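Local coordinates for RmpA (Streptococcus mutans, PDB 3BJV), which probably serves as the cytoplasmic IIA component of a phosphoenolpyruvate-dependent phosphotransferase system, passing on phosphate for the uptake of ascorbate, at residues Q5-N10 with E140-V145; Y57-P62 with K95-L100; F80-L85 with E130-C135; Q118-F123 with S151-G156. All blocks are in the same frame, centred on the assembly; numbering follows the deposited sequence.

Interaction 1 of 4, residues Q5-N10 with E140-V145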
# COMPACT_ATOMS: atom_id res chain seq x y z
N GLN A 5 2.05 9.18 -17.46
CA GLN A 5 2.29 8.49 -18.68
C GLN A 5 1.32 7.35 -18.89
O GLN A 5 0.86 7.16 -20.01
CB GLN A 5 3.76 8.08 -18.73
CG GLN A 5 4.03 6.76 -19.34
CD GLN A 5 4.69 6.87 -20.69
OE1 GLN A 5 5.90 6.56 -20.84
NE2 GLN A 5 3.91 7.30 -21.70
N ALA A 6 0.98 6.59 -17.83
CA ALA A 6 -0.11 5.60 -17.91
C ALA A 6 -1.44 6.24 -18.34
O ALA A 6 -2.13 5.76 -19.26
CB ALA A 6 -0.27 4.88 -16.57
N PHE A 7 -1.81 7.32 -17.66
CA PHE A 7 -3.02 8.05 -18.00
C PHE A 7 -3.04 8.47 -19.47
O PHE A 7 -4.02 8.29 -20.09
CB PHE A 7 -3.17 9.31 -17.15
CG PHE A 7 -3.57 9.05 -15.74
CD1 PHE A 7 -4.22 7.87 -15.38
CD2 PHE A 7 -3.35 10.04 -14.77
CE1 PHE A 7 -4.61 7.65 -14.10
CE2 PHE A 7 -3.76 9.84 -13.44
CZ PHE A 7 -4.39 8.63 -13.10
N LYS A 8 -1.96 9.09 -19.96
CA LYS A 8 -1.89 9.53 -21.35
C LYS A 8 -1.94 8.38 -22.34
O LYS A 8 -2.76 8.39 -23.25
CB LYS A 8 -0.59 10.28 -21.63
CG LYS A 8 -0.33 11.46 -20.76
CD LYS A 8 0.73 12.33 -21.47
CE LYS A 8 1.76 12.96 -20.52
NZ LYS A 8 2.82 13.69 -21.30
N GLU A 9 -1.06 7.39 -22.16
CA GLU A 9 -0.98 6.25 -23.06
C GLU A 9 -2.29 5.48 -23.08
O GLU A 9 -2.68 4.97 -24.13
CB GLU A 9 0.10 5.27 -22.61
CG GLU A 9 1.50 5.45 -23.10
CD GLU A 9 2.46 4.41 -22.41
OE1 GLU A 9 1.99 3.41 -21.73
OE2 GLU A 9 3.71 4.62 -22.55
N ASN A 10 -2.95 5.32 -21.91
CA ASN A 10 -4.17 4.49 -21.88
C ASN A 10 -5.46 5.25 -22.15
O ASN A 10 -6.52 4.63 -22.20
CB ASN A 10 -4.26 3.71 -20.59
CG ASN A 10 -3.20 2.65 -20.50
OD1 ASN A 10 -3.33 1.62 -21.12
ND2 ASN A 10 -2.14 2.88 -19.75
N GLU A 140 -6.04 18.97 -16.39
CA GLU A 140 -6.20 19.41 -15.00
C GLU A 140 -5.78 18.39 -13.96
O GLU A 140 -5.14 18.78 -12.98
CB GLU A 140 -7.65 19.85 -14.72
CG GLU A 140 -7.93 21.16 -15.33
CD GLU A 140 -9.41 21.54 -15.30
OE1 GLU A 140 -10.07 21.46 -14.25
OE2 GLU A 140 -9.88 21.97 -16.37
N VAL A 141 -6.16 17.12 -14.18
CA VAL A 141 -5.79 16.03 -13.32
C VAL A 141 -4.29 15.83 -13.34
O VAL A 141 -3.68 15.62 -12.29
CB VAL A 141 -6.50 14.67 -13.70
CG1 VAL A 141 -5.88 13.47 -12.91
CG2 VAL A 141 -7.94 14.72 -13.43
N LEU A 142 -3.72 15.84 -14.53
CA LEU A 142 -2.25 15.73 -14.70
C LEU A 142 -1.52 16.90 -14.04
O LEU A 142 -0.46 16.70 -13.45
CB LEU A 142 -1.87 15.66 -16.17
CG LEU A 142 -2.36 14.50 -17.00
CD1 LEU A 142 -2.10 14.83 -18.45
CD2 LEU A 142 -1.64 13.23 -16.60
N ALA A 143 -2.07 18.12 -14.08
CA ALA A 143 -1.42 19.18 -13.28
C ALA A 143 -1.36 18.78 -11.78
O ALA A 143 -0.29 18.90 -11.16
CB ALA A 143 -2.09 20.54 -13.50
N MET A 144 -2.45 18.25 -11.24
CA MET A 144 -2.40 17.63 -9.90
C MET A 144 -1.37 16.51 -9.71
O MET A 144 -0.71 16.45 -8.68
CB MET A 144 -3.76 17.10 -9.50
CG MET A 144 -4.73 18.22 -9.16
SD MET A 144 -6.35 17.60 -8.64
CE MET A 144 -6.00 16.78 -7.08
N VAL A 145 -1.21 15.64 -10.71
CA VAL A 145 -0.22 14.60 -10.63
C VAL A 145 1.18 15.20 -10.52
O VAL A 145 1.97 14.75 -9.70
CB VAL A 145 -0.30 13.60 -11.80
CG1 VAL A 145 0.95 12.72 -11.87
CG2 VAL A 145 -1.59 12.74 -11.70

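Interaction 2 of 4, residues Y57-P62 with K95-L100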
# COMPACT_ATOMS: atom_id res chain seq x y z
N TYR A 57 -11.74 -4.36 -0.91
CA TYR A 57 -10.42 -4.46 -0.28
C TYR A 57 -9.53 -3.31 -0.80
O TYR A 57 -8.31 -3.43 -0.81
CB TYR A 57 -9.79 -5.88 -0.51
CG TYR A 57 -9.93 -6.35 -1.96
CD1 TYR A 57 -8.89 -6.18 -2.88
CD2 TYR A 57 -11.15 -6.88 -2.42
CE1 TYR A 57 -9.04 -6.59 -4.22
CE2 TYR A 57 -11.32 -7.24 -3.75
CZ TYR A 57 -10.24 -7.09 -4.64
OH TYR A 57 -10.45 -7.43 -5.96
N TYR A 58 -10.12 -2.18 -1.21
CA TYR A 58 -9.33 -1.14 -1.92
C TYR A 58 -9.80 0.27 -1.68
O TYR A 58 -9.51 1.18 -2.42
CB TYR A 58 -9.30 -1.46 -3.41
CG TYR A 58 -10.66 -1.92 -3.95
CD1 TYR A 58 -11.74 -1.01 -4.14
CD2 TYR A 58 -10.87 -3.25 -4.27
CE1 TYR A 58 -12.99 -1.43 -4.65
CE2 TYR A 58 -12.11 -3.68 -4.77
CZ TYR A 58 -13.16 -2.79 -4.96
OH TYR A 58 -14.38 -3.28 -5.44
N ILE A 59 -10.54 0.48 -0.62
CA ILE A 59 -11.01 1.80 -0.33
C ILE A 59 -10.05 2.37 0.69
O ILE A 59 -10.30 2.27 1.88
CB ILE A 59 -12.51 1.78 0.15
CG1 ILE A 59 -13.41 1.22 -0.98
CG2 ILE A 59 -12.96 3.17 0.55
CD1 ILE A 59 -14.82 0.98 -0.65
N LEU A 60 -8.94 2.95 0.21
CA LEU A 60 -7.84 3.41 1.07
C LEU A 60 -8.15 4.49 2.07
O LEU A 60 -7.64 4.48 3.20
CB LEU A 60 -6.62 3.86 0.27
CG LEU A 60 -5.62 2.78 -0.12
CD1 LEU A 60 -4.28 3.45 -0.39
CD2 LEU A 60 -5.50 1.56 0.86
N MET A 61 -8.97 5.44 1.64
CA MET A 61 -9.42 6.52 2.48
C MET A 61 -10.81 6.86 1.99
O MET A 61 -11.14 6.51 0.87
CB MET A 61 -8.47 7.72 2.40
CG MET A 61 -8.11 8.28 0.99
SD MET A 61 -7.02 9.79 1.05
CE MET A 61 -8.20 11.17 1.08
N PRO A 62 -11.63 7.55 2.82
CA PRO A 62 -13.01 7.78 2.37
C PRO A 62 -13.09 8.68 1.14
O PRO A 62 -12.25 9.54 1.00
CB PRO A 62 -13.70 8.41 3.61
CG PRO A 62 -12.79 8.03 4.77
CD PRO A 62 -11.40 8.13 4.16
N LYS A 95 -19.30 2.17 2.67
CA LYS A 95 -18.37 3.25 2.32
C LYS A 95 -18.77 3.98 1.03
O LYS A 95 -19.14 3.36 0.02
CB LYS A 95 -16.95 2.72 2.28
CG LYS A 95 -16.33 2.54 3.65
CD LYS A 95 -14.91 1.93 3.59
CE LYS A 95 -13.91 2.64 4.57
NZ LYS A 95 -13.71 4.17 4.32
N GLU A 96 -18.77 5.30 1.10
CA GLU A 96 -19.08 6.12 -0.08
C GLU A 96 -17.85 6.45 -0.94
O GLU A 96 -16.76 6.66 -0.39
CB GLU A 96 -19.84 7.36 0.32
CG GLU A 96 -21.34 7.06 0.47
CD GLU A 96 -22.15 8.30 0.84
OE1 GLU A 96 -22.97 8.78 0.00
OE2 GLU A 96 -21.92 8.80 1.95
N VAL A 97 -18.02 6.42 -2.26
CA VAL A 97 -16.92 6.64 -3.21
C VAL A 97 -17.34 7.58 -4.28
O VAL A 97 -18.42 7.44 -4.83
CB VAL A 97 -16.40 5.31 -3.89
CG1 VAL A 97 -15.37 5.61 -4.94
CG2 VAL A 97 -15.82 4.36 -2.80
N GLN A 98 -16.47 8.53 -4.58
CA GLN A 98 -16.66 9.43 -5.70
C GLN A 98 -15.53 9.44 -6.73
O GLN A 98 -15.71 9.91 -7.84
CB GLN A 98 -16.96 10.83 -5.21
CG GLN A 98 -17.75 11.56 -6.25
CD GLN A 98 -18.36 12.85 -5.75
OE1 GLN A 98 -19.12 13.51 -6.47
NE2 GLN A 98 -18.06 13.21 -4.48
N VAL A 99 -14.34 8.96 -6.35
CA VAL A 99 -13.19 8.92 -7.27
C VAL A 99 -12.65 7.50 -7.35
O VAL A 99 -12.41 6.86 -6.32
CB VAL A 99 -12.05 9.89 -6.86
CG1 VAL A 99 -11.00 9.97 -7.95
CG2 VAL A 99 -12.60 11.29 -6.54
N LEU A 100 -12.47 6.99 -8.58
CA LEU A 100 -11.93 5.64 -8.76
C LEU A 100 -10.65 5.64 -9.58
O LEU A 100 -10.59 6.16 -10.69
CB LEU A 100 -12.99 4.65 -9.30
CG LEU A 100 -14.27 4.60 -8.51
CD1 LEU A 100 -15.35 5.35 -9.26
CD2 LEU A 100 -14.68 3.16 -8.34

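Interaction 3 of 4, residues F80-L85 with E130-C135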
# COMPACT_ATOMS: atom_id res chain seq x y z
N PHE A 80 -2.97 2.38 -15.12
CA PHE A 80 -3.89 3.00 -14.21
C PHE A 80 -4.99 3.67 -15.01
O PHE A 80 -4.76 4.07 -16.13
CB PHE A 80 -3.21 4.14 -13.44
CG PHE A 80 -2.02 3.73 -12.63
CD1 PHE A 80 -0.73 3.83 -13.15
CD2 PHE A 80 -2.18 3.32 -11.29
CE1 PHE A 80 0.37 3.49 -12.38
CE2 PHE A 80 -1.04 3.00 -10.49
CZ PHE A 80 0.21 3.10 -11.03
N SER A 81 -6.18 3.83 -14.40
CA SER A 81 -7.16 4.78 -14.88
C SER A 81 -7.68 5.67 -13.72
O SER A 81 -7.44 5.43 -12.56
CB SER A 81 -8.32 4.06 -15.52
OG SER A 81 -9.10 3.46 -14.51
N LEU A 82 -8.38 6.74 -14.06
CA LEU A 82 -8.97 7.59 -13.09
C LEU A 82 -10.33 8.02 -13.64
O LEU A 82 -10.44 8.54 -14.78
CB LEU A 82 -8.08 8.79 -12.81
CG LEU A 82 -8.47 9.62 -11.57
CD1 LEU A 82 -7.21 10.18 -11.02
CD2 LEU A 82 -9.45 10.74 -11.92
N VAL A 83 -11.34 7.78 -12.81
CA VAL A 83 -12.72 8.09 -13.12
C VAL A 83 -13.25 8.91 -11.93
O VAL A 83 -12.98 8.54 -10.78
CB VAL A 83 -13.53 6.77 -13.27
CG1 VAL A 83 -15.04 6.99 -12.98
CG2 VAL A 83 -13.32 6.09 -14.65
N THR A 84 -13.99 9.99 -12.18
CA THR A 84 -14.70 10.73 -11.13
C THR A 84 -16.19 10.66 -11.43
O THR A 84 -16.59 10.68 -12.57
CB THR A 84 -14.31 12.21 -11.11
OG1 THR A 84 -14.56 12.79 -12.38
CG2 THR A 84 -12.80 12.40 -10.74
N LEU A 85 -17.00 10.47 -10.40
CA LEU A 85 -18.47 10.43 -10.49
C LEU A 85 -19.11 11.79 -10.13
O LEU A 85 -18.52 12.60 -9.37
CB LEU A 85 -19.02 9.34 -9.52
CG LEU A 85 -18.45 7.94 -9.75
CD1 LEU A 85 -18.87 7.10 -8.68
CD2 LEU A 85 -18.99 7.36 -11.05
N GLU A 130 -11.94 16.75 -3.42
CA GLU A 130 -12.75 17.85 -3.91
C GLU A 130 -12.17 18.48 -5.17
O GLU A 130 -12.88 18.99 -6.00
CB GLU A 130 -12.85 18.90 -2.81
CG GLU A 130 -13.29 20.28 -3.24
CD GLU A 130 -13.39 21.27 -2.04
OE1 GLU A 130 -14.22 21.01 -1.09
OE2 GLU A 130 -12.65 22.28 -2.05
N ARG A 131 -10.85 18.50 -5.28
CA ARG A 131 -10.23 19.09 -6.42
C ARG A 131 -10.36 18.12 -7.62
O ARG A 131 -10.76 18.54 -8.71
CB ARG A 131 -8.80 19.50 -6.09
CG ARG A 131 -8.69 20.65 -5.06
CD ARG A 131 -7.23 20.82 -4.48
NE ARG A 131 -6.31 21.09 -5.58
CZ ARG A 131 -5.01 20.84 -5.59
NH1 ARG A 131 -4.42 20.29 -4.54
NH2 ARG A 131 -4.32 21.15 -6.68
N LEU A 132 -10.11 16.82 -7.41
CA LEU A 132 -10.29 15.80 -8.48
C LEU A 132 -11.67 15.79 -9.13
O LEU A 132 -11.81 15.76 -10.36
CB LEU A 132 -9.94 14.42 -7.92
CG LEU A 132 -8.42 14.17 -7.90
CD1 LEU A 132 -8.13 12.87 -7.25
CD2 LEU A 132 -7.92 14.16 -9.31
N VAL A 133 -12.69 15.90 -8.26
CA VAL A 133 -14.10 15.99 -8.62
C VAL A 133 -14.43 17.29 -9.43
O VAL A 133 -15.31 17.29 -10.29
CB VAL A 133 -14.99 15.74 -7.34
CG1 VAL A 133 -16.44 16.08 -7.54
CG2 VAL A 133 -14.91 14.25 -6.89
N ASN A 134 -13.75 18.40 -9.16
CA ASN A 134 -13.95 19.64 -9.96
C ASN A 134 -13.08 19.74 -11.24
O ASN A 134 -13.06 20.78 -11.86
CB ASN A 134 -13.69 20.90 -9.12
CG ASN A 134 -14.78 21.15 -8.04
OD1 ASN A 134 -15.97 20.82 -8.27
ND2 ASN A 134 -14.37 21.76 -6.88
N CYS A 135 -12.34 18.68 -11.58
CA CYS A 135 -11.55 18.59 -12.82
C CYS A 135 -12.45 18.30 -13.98
O CYS A 135 -13.30 17.38 -13.91
CB CYS A 135 -10.46 17.50 -12.73
SG CYS A 135 -8.97 18.02 -11.83
O HOH W 1 -14.78 15.48 -12.09

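Interaction 4 of 4, residues Q118-F123 with S151-G156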
# COMPACT_ATOMS: atom_id res chain seq x y z
N GLN A 118 2.48 6.19 -5.43
CA GLN A 118 2.09 7.26 -6.36
C GLN A 118 0.65 7.63 -6.17
O GLN A 118 0.27 8.80 -6.31
CB GLN A 118 2.27 6.81 -7.81
CG GLN A 118 3.72 6.88 -8.30
CD GLN A 118 3.84 6.37 -9.70
OE1 GLN A 118 4.03 5.15 -9.96
NE2 GLN A 118 3.73 7.28 -10.64
N ILE A 119 -0.17 6.63 -5.84
CA ILE A 119 -1.57 6.84 -5.58
C ILE A 119 -1.76 7.65 -4.29
O ILE A 119 -2.55 8.61 -4.27
CB ILE A 119 -2.33 5.51 -5.57
CG1 ILE A 119 -2.41 4.99 -7.01
CG2 ILE A 119 -3.72 5.65 -4.88
CD1 ILE A 119 -2.68 3.47 -7.16
N ILE A 120 -0.99 7.30 -3.25
CA ILE A 120 -1.13 8.01 -2.00
C ILE A 120 -0.62 9.47 -2.05
O ILE A 120 -1.29 10.38 -1.51
CB ILE A 120 -0.79 7.17 -0.68
CG1 ILE A 120 0.66 6.89 -0.48
CG2 ILE A 120 -1.56 5.80 -0.61
CD1 ILE A 120 0.79 5.43 0.19
N ALA A 121 0.47 9.70 -2.78
CA ALA A 121 0.94 11.08 -3.12
C ALA A 121 -0.17 11.97 -3.72
O ALA A 121 -0.37 13.10 -3.29
CB ALA A 121 2.14 11.03 -4.08
N LEU A 122 -0.88 11.47 -4.73
CA LEU A 122 -2.00 12.19 -5.36
C LEU A 122 -3.09 12.58 -4.34
O LEU A 122 -3.45 13.77 -4.22
CB LEU A 122 -2.58 11.35 -6.50
CG LEU A 122 -3.75 11.93 -7.28
CD1 LEU A 122 -3.34 13.28 -7.94
CD2 LEU A 122 -4.20 10.91 -8.38
N PHE A 123 -3.55 11.58 -3.57
CA PHE A 123 -4.63 11.75 -2.65
C PHE A 123 -4.26 12.48 -1.37
O PHE A 123 -5.14 12.95 -0.68
CB PHE A 123 -5.32 10.41 -2.37
CG PHE A 123 -6.15 9.96 -3.52
CD1 PHE A 123 -7.43 10.50 -3.72
CD2 PHE A 123 -5.66 9.01 -4.42
CE1 PHE A 123 -8.20 10.09 -4.81
CE2 PHE A 123 -6.42 8.60 -5.51
CZ PHE A 123 -7.70 9.14 -5.71
N SER A 151 6.05 14.71 -2.88
CA SER A 151 5.74 13.78 -1.80
C SER A 151 7.01 13.01 -1.40
O SER A 151 7.79 12.65 -2.26
CB SER A 151 4.67 12.81 -2.30
OG SER A 151 4.27 11.84 -1.33
N PRO A 152 7.20 12.71 -0.10
CA PRO A 152 8.31 11.82 0.35
C PRO A 152 8.18 10.38 -0.17
O PRO A 152 9.19 9.69 -0.37
CB PRO A 152 8.17 11.83 1.87
CG PRO A 152 7.38 13.08 2.17
CD PRO A 152 6.40 13.18 1.04
N TYR A 153 6.94 9.93 -0.38
CA TYR A 153 6.68 8.66 -1.03
C TYR A 153 7.33 8.55 -2.41
O TYR A 153 7.65 7.44 -2.89
CB TYR A 153 5.16 8.39 -1.09
CG TYR A 153 4.59 8.26 0.29
CD1 TYR A 153 3.69 9.21 0.79
CD2 TYR A 153 4.98 7.23 1.12
CE1 TYR A 153 3.19 9.11 2.08
CE2 TYR A 153 4.52 7.13 2.39
CZ TYR A 153 3.61 8.06 2.87
OH TYR A 153 3.12 7.90 4.17
N LEU A 154 7.55 9.69 -3.04
CA LEU A 154 8.08 9.64 -4.42
C LEU A 154 9.63 9.75 -4.52
O LEU A 154 10.18 9.55 -5.59
CB LEU A 154 7.34 10.62 -5.37
CG LEU A 154 5.84 10.37 -5.54
CD1 LEU A 154 5.28 11.12 -6.71
CD2 LEU A 154 5.62 8.90 -5.76
N GLU A 155 10.31 10.06 -3.42
CA GLU A 155 11.76 10.26 -3.46
C GLU A 155 12.61 9.11 -3.93
O GLU A 155 13.63 9.38 -4.55
CB GLU A 155 12.30 10.74 -2.13
CG GLU A 155 11.99 12.17 -1.87
CD GLU A 155 12.42 12.57 -0.50
OE1 GLU A 155 13.58 12.29 -0.15
OE2 GLU A 155 11.58 13.13 0.24
N GLY A 156 12.25 7.86 -3.66
CA GLY A 156 12.98 6.73 -4.28
C GLY A 156 12.31 5.94 -5.42
O GLY A 156 11.69 6.50 -6.37

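Interaction 1 of 4, residues Q5-N10 with E140-V145
In both Phe7 and Leu142, CG stands anti to the carbonyl carbon (chi1 -74° in Phe7), and the groups beyond it meet; Val145 has CG2 in the equivalent place beside its backbone N. The contact is a helix pair on one layer of the three-layer alpha/beta sandwich of the IIA family: helix 3-10 runs nearly antiparallel to helix 138-147, their segments inclined at 157° and 11.1 Å apart at the axes. That gap is bridged mainly by one aromatic ring. Val145 CG2 sits at the ring's edge, 4.0 Å from Phe7 CE2, and Leu142 CD2 is likewise at the edge, 4.1 Å from Phe7 CD2. The phenylalanine and leucine side chains run alongside one another pointing opposite ways, and Val141 CG1 adds an oblique contact. Strand residues Phe80, Leu82 and Ile13 also pack on Phe7, placing the ring between the helices and the sheet. Toward solvent, the aliphatic part of Lys8 lies loosely beside Leu142. Within helix 3-10, Ala6 O accepts twice, from Asn10 N and from the side-chain amide; the two donors approach from opposite faces of the carbonyl plane, and Asn10 ND2 to Ala6 O measures 2.9 Å.

Interaction 2 of 4, residues Y57-P62 with K95-L100
Ile59 and Lys95 lie side by side with their side chains heading in opposing directions, and this pairing joins the loop before strand 63-65 to the start of strand 96-104 in the mixed sheet of the alpha/beta sandwich. The lysine meets the isoleucine mainly through its methylenes: Lys95 CD rests 3.8 Å from Ile59 CG2, and Lys95 CB approaches Ile59 CD1 at 4.0 Å. Farther out in the lysine, chi3 (137°) sets CE and chi4 (-60°) turns NZ toward Pro62. There Lys95 NZ stands 4.0 Å from Pro62 CG. Ile59 has CG2 anti to the backbone N and CG1 beside it. From these positions CG2 lies on the lysine's CD, while CD1, at the end of the other branch, is shared between Lys95 CB and CG2 of the buried Val97. Phe91 packs against both Ile59 and Val97, while backbone bonds from Glu96 and Gln98 to Gly63 tie strand 96-104 to its parallel neighbour. The second subunit also packs here, its Pro152 on Pro62 and its Gly156 on Lys95, so this surface patch also belongs to the dimer interface. On the inner side, Ile59 CD1 touches Val97 CG2 at 4.1 Å.

Interaction 3 of 4, residues F80-L85 with E130-C135
Thr84 lays its methyl against the backbone of Leu132, with Thr84 CG2 only 3.5 Å from Leu132 O and also close to the carbonyl carbon. The methyl thus meets a helix end through its peptide groups rather than through another hydrophobic side chain. The threonine has OG1 in the crowded position between backbone N and carbonyl carbon (chi1 57°), leaving CG2 beside the backbone N and anti to the carbonyl carbon. The two branches serve different chemistry: the methyl packs, while the hydroxyl is bonded to Gly16 N of strand 13-17 and to a water, with Thr84 OG1 to the water oxygen at 2.7 Å. That water lies close to the turn following helix 128-133, in position to donate to Val133 O (2.6 Å) and Cys135 O (3.0 Å). More acceptors surround it than it has protons, so these bonds may not all be made at once. One water therefore links a buried strand hydroxyl to carbonyls at the end of the helix. Two residues earlier in the strand the contact is wholly apolar but less close, Leu82 CD1 facing Leu132 CD2 at 4.4 Å. Beyond Thr84, at Leu85, Val133 CG1 lies near the backbone O. The whole joins strand 79-85, which is flanked in the sheet by strands 13-17 and 96-104, to helix 128-133; Leu132 also packs on Met144 of helix 138-147 and Phe123 of helix 108-123, and Leu82 meets Phe7 of helix 3-10.

Interaction 4 of 4, residues Q118-F123 with S151-G156
Ala121 and Ser151 form the tight part of this contact, Ala121 CB lying 3.6 Å from Ser151 CB and the serine OG close by the same methyl. The contact fixes the C-terminal tail of the chain onto helix 108-123, a helix of the alpha/beta sandwich, by fitting the tail's helix-like turn 152-155 against one face of it. The small alanine lets the tail come near: the backbones approach to 5.7 Å between Ala121 CA and Ser151 CA. On the buried side Ile120 lies over one face of the Tyr153 ring, a CH-pi contact 4.2 Å from Ile120 CG1 to the ring centroid and 18° off the normal, shifted toward the rim. Ile120 chi1 of 72° sets CG1 between the backbone N and the carbonyl carbon, and it is this CG1 that meets the Tyr153 face. Ile120 also packs on Ile120 of the second subunit, and the tyrosine hydroxyl bonds to Glu124 of that subunit, so the buried side continues into the dimer interface. The looser side, partly exposed, is at Leu154 and Gln118. Leu154, three residues on from Ser151, covers the alanine methyl, its CG 4.0 Å from Ala121 CB, while Leu154 CD2 packs on Gln118 CG at 3.8 Å, those two side chains crossing at about a right angle. Farther out, Glu155 packs on Pro62 of the second subunit. Within the tail, the weak bond from Tyr153 N reaches Ser151 OG at 3.4 Å.

Interactions 1 and 3 are the buried contacts: helix on helix around one phenylalanine in interaction 1, strand on helix end with a bridging water in interaction 3. They touch through Ala6 with Phe80 and Met144 with Leu132. Interaction 2 lies on the surface, across the chain's centre from interaction 1, and uses lysine methylenes beside isoleucine; it shares the sheet with interaction 3, whose strand 79-85 neighbours strand 96-104. Interaction 4 is partly buried and packs the tail through small, aromatic and leucine side chains. Helix 108-123 connects it to the other three, Leu122 reaching Met144 and Leu82, and Ile120 reaching Leu60. Both 2 and 4 meet the second subunit.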